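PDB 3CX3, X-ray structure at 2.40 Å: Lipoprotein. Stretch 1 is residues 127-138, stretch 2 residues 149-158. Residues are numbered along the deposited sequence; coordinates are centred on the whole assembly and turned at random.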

ATOM      1  N   LYS A 127      -8.158  -3.124  -6.756  1.00 44.12           N
ATOM      2  CA  LYS A 127      -7.480  -4.106  -5.928  1.00 43.27           C
ATOM      3  C   LYS A 127      -7.519  -3.729  -4.466  1.00 43.77           C
ATOM      4  O   LYS A 127      -7.488  -4.606  -3.593  1.00 44.31           O
ATOM      5  CB  LYS A 127      -6.050  -4.344  -6.401  1.00 43.02           C
ATOM      6  CG  LYS A 127      -6.000  -5.023  -7.784  1.00 42.79           C
ATOM      7  CD  LYS A 127      -4.582  -5.294  -8.225  1.00 40.93           C
ATOM      8  CE  LYS A 127      -4.517  -5.871  -9.619  1.00 39.64           C
ATOM      9  NZ  LYS A 127      -4.973  -7.289  -9.647  1.00 39.27           N
ATOM     10  N   ALA A 128      -7.588  -2.439  -4.168  1.00 43.55           N
ATOM     11  CA  ALA A 128      -7.880  -2.075  -2.810  1.00 44.18           C
ATOM     12  C   ALA A 128      -9.263  -2.687  -2.547  1.00 45.05           C
ATOM     13  O   ALA A 128      -9.451  -3.415  -1.577  1.00 45.41           O
ATOM     14  CB  ALA A 128      -7.881  -0.573  -2.640  1.00 43.68           C
ATOM     15  N   GLY A 129     -10.207  -2.438  -3.452  1.00 45.71           N
ATOM     16  CA  GLY A 129     -11.554  -3.003  -3.360  1.00 46.63           C
ATOM     17  C   GLY A 129     -11.614  -4.475  -3.019  1.00 46.72           C
ATOM     18  O   GLY A 129     -12.222  -4.854  -2.013  1.00 46.68           O
ATOM     19  N   GLU A 130     -10.972  -5.308  -3.837  1.00 46.61           N
ATOM     20  CA  GLU A 130     -10.976  -6.751  -3.567  1.00 46.64           C
ATOM     21  C   GLU A 130     -10.399  -7.147  -2.200  1.00 46.08           C
ATOM     22  O   GLU A 130     -10.810  -8.168  -1.620  1.00 46.20           O
ATOM     23  CB  GLU A 130     -10.386  -7.607  -4.705  1.00 46.65           C
ATOM     24  CG  GLU A 130      -9.364  -6.980  -5.625  1.00 47.09           C
ATOM     25  CD  GLU A 130      -9.416  -7.614  -7.036  1.00 48.51           C
ATOM     26  OE1 GLU A 130      -9.840  -6.918  -8.002  1.00 45.99           O
ATOM     27  OE2 GLU A 130      -9.069  -8.820  -7.155  1.00 46.72           O
ATOM     28  N   GLU A 131      -9.489  -6.323  -1.682  1.00 44.78           N
ATOM     29  CA  GLU A 131      -8.813  -6.628  -0.432  1.00 43.65           C
ATOM     30  C   GLU A 131      -9.675  -6.265   0.756  1.00 42.91           C
ATOM     31  O   GLU A 131      -9.595  -6.919   1.799  1.00 42.52           O
ATOM     32  CB  GLU A 131      -7.462  -5.920  -0.353  1.00 43.54           C
ATOM     33  CG  GLU A 131      -6.507  -6.625   0.576  1.00 44.13           C
ATOM     34  CD  GLU A 131      -5.193  -5.921   0.711  1.00 47.13           C
ATOM     35  OE1 GLU A 131      -4.763  -5.260  -0.255  1.00 48.74           O
ATOM     36  OE2 GLU A 131      -4.574  -6.032   1.788  1.00 48.52           O
ATOM     37  N   ALA A 132     -10.489  -5.219   0.585  1.00 42.79           N
ATOM     38  CA  ALA A 132     -11.565  -4.837   1.519  1.00 42.33           C
ATOM     39  C   ALA A 132     -12.544  -5.980   1.751  1.00 42.47           C
ATOM     40  O   ALA A 132     -12.885  -6.286   2.893  1.00 41.88           O
ATOM     41  CB  ALA A 132     -12.310  -3.643   0.969  1.00 42.31           C
ATOM     42  N   GLN A 133     -12.993  -6.589   0.647  1.00 42.62           N
ATOM     43  CA  GLN A 133     -13.862  -7.779   0.650  1.00 42.97           C
ATOM     44  C   GLN A 133     -13.300  -8.936   1.474  1.00 42.11           C
ATOM     45  O   GLN A 133     -13.929  -9.384   2.441  1.00 41.67           O
ATOM     46  CB  GLN A 133     -14.102  -8.273  -0.787  1.00 43.17           C
ATOM     47  CG  GLN A 133     -15.417  -7.877  -1.384  1.00 44.99           C
ATOM     48  CD  GLN A 133     -16.517  -8.862  -1.044  1.00 47.08           C
ATOM     49  OE1 GLN A 133     -16.989  -8.899   0.085  1.00 45.99           O
ATOM     50  NE2 GLN A 133     -16.921  -9.679  -2.024  1.00 47.23           N
ATOM     51  N   ILE A 134     -12.122  -9.418   1.074  1.00 41.21           N
ATOM     52  CA  ILE A 134     -11.433 -10.488   1.797  1.00 40.18           C
ATOM     53  C   ILE A 134     -11.450 -10.178   3.283  1.00 39.97           C
ATOM     54  O   ILE A 134     -11.739 -11.046   4.100  1.00 40.46           O
ATOM     55  CB  ILE A 134      -9.968 -10.675   1.345  1.00 39.47           C
ATOM     56  CG1 ILE A 134      -9.895 -10.891  -0.173  1.00 39.23           C
ATOM     57  CG2 ILE A 134      -9.350 -11.844   2.105  1.00 39.28           C
ATOM     58  CD1 ILE A 134      -8.486 -10.870  -0.794  1.00 36.77           C
ATOM     59  N   ILE A 135     -11.162  -8.928   3.621  1.00 39.90           N
ATOM     60  CA  ILE A 135     -11.115  -8.505   5.012  1.00 40.23           C
ATOM     61  C   ILE A 135     -12.460  -8.759   5.671  1.00 40.45           C
ATOM     62  O   ILE A 135     -12.534  -9.451   6.702  1.00 40.13           O
ATOM     63  CB  ILE A 135     -10.657  -7.024   5.154  1.00 39.97           C
ATOM     64  CG1 ILE A 135      -9.151  -6.916   4.866  1.00 39.34           C
ATOM     65  CG2 ILE A 135     -11.026  -6.465   6.526  1.00 41.17           C
ATOM     66  CD1 ILE A 135      -8.574  -5.505   4.891  1.00 36.27           C
ATOM     67  N   ALA A 136     -13.520  -8.225   5.056  1.00 40.76           N
ATOM     68  CA  ALA A 136     -14.870  -8.402   5.576  1.00 40.93           C
ATOM     69  C   ALA A 136     -15.199  -9.881   5.714  1.00 41.26           C
ATOM     70  O   ALA A 136     -15.612 -10.303   6.772  1.00 40.72           O
ATOM     71  CB  ALA A 136     -15.892  -7.681   4.694  1.00 41.05           C
ATOM     72  N   ASP A 137     -14.973 -10.664   4.657  1.00 42.26           N
ATOM     73  CA  ASP A 137     -15.198 -12.117   4.702  1.00 43.30           C
ATOM     74  C   ASP A 137     -14.554 -12.787   5.916  1.00 43.35           C
ATOM     75  O   ASP A 137     -15.239 -13.428   6.739  1.00 43.95           O
ATOM     76  CB  ASP A 137     -14.700 -12.786   3.420  1.00 43.54           C
ATOM     77  CG  ASP A 137     -15.559 -12.444   2.204  1.00 44.91           C
ATOM     78  OD1 ASP A 137     -15.332 -13.026   1.124  1.00 46.26           O
ATOM     79  OD2 ASP A 137     -16.472 -11.600   2.328  1.00 46.55           O
ATOM     80  N   LYS A 138     -13.241 -12.623   6.034  1.00 42.70           N
ATOM     81  CA  LYS A 138     -12.490 -13.247   7.122  1.00 42.16           C
ATOM     82  C   LYS A 138     -12.948 -12.695   8.456  1.00 41.43           C
ATOM     83  O   LYS A 138     -13.153 -13.449   9.403  1.00 41.03           O
ATOM     84  CB  LYS A 138     -10.977 -13.043   6.947  1.00 42.46           C
ATOM     85  CG  LYS A 138     -10.378 -13.743   5.735  1.00 42.03           C
ATOM     86  CD  LYS A 138      -8.914 -13.327   5.563  1.00 43.63           C
ATOM     87  CE  LYS A 138      -8.030 -14.429   4.995  1.00 42.99           C
ATOM     88  NZ  LYS A 138      -8.532 -15.044   3.720  1.00 45.84           N
ATOM     89  N   THR A 149     -22.562  -5.622   9.167  1.00 56.49           N
ATOM     90  CA  THR A 149     -21.819  -4.372   9.232  1.00 56.31           C
ATOM     91  C   THR A 149     -20.589  -4.397   8.329  1.00 56.12           C
ATOM     92  O   THR A 149     -20.300  -3.404   7.650  1.00 56.00           O
ATOM     93  CB  THR A 149     -21.443  -4.027  10.685  1.00 56.46           C
ATOM     94  OG1 THR A 149     -22.641  -3.925  11.466  1.00 56.68           O
ATOM     95  CG2 THR A 149     -20.673  -2.698  10.766  1.00 56.71           C
ATOM     96  N   TYR A 150     -19.897  -5.543   8.301  1.00 55.89           N
ATOM     97  CA  TYR A 150     -18.672  -5.710   7.532  1.00 55.48           C
ATOM     98  C   TYR A 150     -18.954  -5.711   6.047  1.00 55.74           C
ATOM     99  O   TYR A 150     -18.323  -4.960   5.297  1.00 56.15           O
ATOM    100  CB  TYR A 150     -17.918  -6.997   7.915  1.00 55.66           C
ATOM    101  CG  TYR A 150     -17.514  -7.110   9.374  1.00 55.21           C
ATOM    102  CD1 TYR A 150     -17.779  -8.270  10.097  1.00 54.71           C
ATOM    103  CD2 TYR A 150     -16.885  -6.057  10.030  1.00 55.54           C
ATOM    104  CE1 TYR A 150     -17.432  -8.377  11.427  1.00 54.19           C
ATOM    105  CE2 TYR A 150     -16.538  -6.151  11.375  1.00 55.09           C
ATOM    106  CZ  TYR A 150     -16.811  -7.313  12.058  1.00 54.32           C
ATOM    107  OH  TYR A 150     -16.456  -7.412  13.378  1.00 54.89           O
ATOM    108  N   GLN A 151     -19.895  -6.548   5.619  1.00 55.95           N
ATOM    109  CA  GLN A 151     -20.202  -6.682   4.196  1.00 56.86           C
ATOM    110  C   GLN A 151     -20.732  -5.392   3.541  1.00 57.45           C
ATOM    111  O   GLN A 151     -20.556  -5.194   2.331  1.00 57.81           O
ATOM    112  CB  GLN A 151     -21.161  -7.849   3.947  1.00 56.56           C
ATOM    113  CG  GLN A 151     -20.646  -9.206   4.424  1.00 57.02           C
ATOM    114  CD  GLN A 151     -19.336  -9.635   3.772  1.00 57.34           C
ATOM    115  OE1 GLN A 151     -19.202  -9.612   2.554  1.00 58.08           O
ATOM    116  NE2 GLN A 151     -18.372 -10.046   4.587  1.00 57.50           N
ATOM    117  N   LYS A 152     -21.363  -4.517   4.324  1.00 57.87           N
ATOM    118  CA  LYS A 152     -21.864  -3.252   3.773  1.00 58.68           C
ATOM    119  C   LYS A 152     -20.811  -2.121   3.815  1.00 57.93           C
ATOM    120  O   LYS A 152     -20.726  -1.299   2.893  1.00 57.79           O
ATOM    121  CB  LYS A 152     -23.211  -2.847   4.402  1.00 59.25           C
ATOM    122  CG  LYS A 152     -23.942  -1.711   3.644  1.00 62.29           C
ATOM    123  CD  LYS A 152     -25.455  -1.991   3.415  1.00 66.01           C
ATOM    124  CE  LYS A 152     -25.782  -2.472   1.983  1.00 65.92           C
ATOM    125  NZ  LYS A 152     -24.938  -3.626   1.533  1.00 65.92           N
ATOM    126  N   ASN A 153     -19.997  -2.096   4.865  1.00 56.86           N
ATOM    127  CA  ASN A 153     -18.857  -1.189   4.909  1.00 55.90           C
ATOM    128  C   ASN A 153     -17.893  -1.418   3.750  1.00 55.11           C
ATOM    129  O   ASN A 153     -17.534  -0.475   3.034  1.00 55.02           O
ATOM    130  CB  ASN A 153     -18.129  -1.306   6.241  1.00 56.14           C
ATOM    131  CG  ASN A 153     -18.905  -0.686   7.369  1.00 55.41           C
ATOM    132  OD1 ASN A 153     -19.984  -0.152   7.163  1.00 56.16           O
ATOM    133  ND2 ASN A 153     -18.362  -0.754   8.572  1.00 56.44           N
ATOM    134  N   ALA A 154     -17.490  -2.676   3.573  1.00 54.30           N
ATOM    135  CA  ALA A 154     -16.729  -3.112   2.400  1.00 53.61           C
ATOM    136  C   ALA A 154     -17.423  -2.767   1.080  1.00 53.72           C
ATOM    137  O   ALA A 154     -16.773  -2.329   0.129  1.00 53.72           O
ATOM    138  CB  ALA A 154     -16.481  -4.594   2.475  1.00 53.47           C
ATOM    139  N   GLN A 155     -18.742  -2.953   1.046  1.00 54.32           N
ATOM    140  CA  GLN A 155     -19.560  -2.755  -0.146  1.00 55.02           C
ATOM    141  C   GLN A 155     -19.563  -1.331  -0.668  1.00 54.44           C
ATOM    142  O   GLN A 155     -19.473  -1.093  -1.888  1.00 54.04           O
ATOM    143  CB  GLN A 155     -20.992  -3.198   0.127  1.00 55.65           C
ATOM    144  CG  GLN A 155     -21.590  -3.947  -1.037  1.00 59.46           C
ATOM    145  CD  GLN A 155     -20.539  -4.759  -1.768  1.00 64.12           C
ATOM    146  OE1 GLN A 155     -20.173  -4.437  -2.901  1.00 66.21           O
ATOM    147  NE2 GLN A 155     -20.013  -5.793  -1.105  1.00 64.76           N
ATOM    148  N   ALA A 156     -19.693  -0.390   0.263  1.00 53.57           N
ATOM    149  CA  ALA A 156     -19.559   1.016  -0.052  1.00 52.33           C
ATOM    150  C   ALA A 156     -18.152   1.231  -0.566  1.00 51.31           C
ATOM    151  O   ALA A 156     -17.954   1.893  -1.586  1.00 51.90           O
ATOM    152  CB  ALA A 156     -19.792   1.873   1.187  1.00 52.64           C
ATOM    153  N   PHE A 157     -17.176   0.653   0.133  1.00 49.11           N
ATOM    154  CA  PHE A 157     -15.784   0.925  -0.162  1.00 47.26           C
ATOM    155  C   PHE A 157     -15.550   0.567  -1.627  1.00 47.36           C
ATOM    156  O   PHE A 157     -15.223   1.440  -2.441  1.00 46.73           O
ATOM    157  CB  PHE A 157     -14.875   0.157   0.803  1.00 46.41           C
ATOM    158  CG  PHE A 157     -13.401   0.437   0.637  1.00 44.13           C
ATOM    159  CD1 PHE A 157     -12.767   1.405   1.425  1.00 43.38           C
ATOM    160  CD2 PHE A 157     -12.641  -0.287  -0.273  1.00 41.81           C
ATOM    161  CE1 PHE A 157     -11.404   1.649   1.300  1.00 43.09           C
ATOM    162  CE2 PHE A 157     -11.275  -0.055  -0.422  1.00 41.57           C
ATOM    163  CZ  PHE A 157     -10.646   0.907   0.367  1.00 43.77           C
ATOM    164  N   ILE A 158     -15.788  -0.695  -1.972  1.00 47.98           N
ATOM    165  CA  ILE A 158     -15.566  -1.151  -3.344  1.00 49.53           C
ATOM    166  C   ILE A 158     -16.291  -0.268  -4.347  1.00 50.64           C
ATOM    167  O   ILE A 158     -15.787  -0.049  -5.434  1.00 50.85           O
ATOM    168  CB  ILE A 158     -15.831  -2.700  -3.568  1.00 49.01           C
ATOM    169  CG1 ILE A 158     -17.156  -2.983  -4.286  1.00 50.26           C
ATOM    170  CG2 ILE A 158     -15.689  -3.510  -2.271  1.00 48.78           C
ATOM    171  CD1 ILE A 158     -17.003  -3.282  -5.788  1.00 50.46           C
TER

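This is a close, almost antiparallel packing of two helices, with small apolar residues at its centre and Phe157 and Ile158 beside them, and with no clear hydrogen bond across it. The helix axes approach to 8.7 Å, and their directions differ by 176°. Small residues allow this spacing. Gly129 lies opposite Ile158, with CA atoms 4.4 Å apart. Ala132 pairs with Ala154, and Ala136 with Tyr150, whose CA atoms are 5.1 Å apart.

Ala136 is the most covered residue. Ala136 CB lies 3.8 Å from Ala154 CB and 3.9 Å from Tyr150 CB. The Tyr150 side chain starts toward the first helix, but its end leads away, and its hydroxyl is hydrogen-bonded elsewhere in the structure.

Phe157 packs further along. Phe157 CD2 is 3.6 Å from Ala132 CB, and Phe157 CE2 is 4.1 Å from Ala128 CB. The ring turns its edge to the backbone at Ala128 and Gly129. Gly129 has no side chain, and Gly129 O lies 3.7 Å from Ile158 CG2. These are van der Waals contacts.

Polar side chains gather at one flank. Gln133, Asp137 and Gln151 all bring their ends nearer the partner helix. Whether they hydrogen-bond is left open, since both glutamine amides are probably turned over in the model.

Backbone hydrogen bonds hold each helix, such as Ala136 N to Ala132 O (3.0 Å) and Ala154 N to Tyr150 O (3.0 Å).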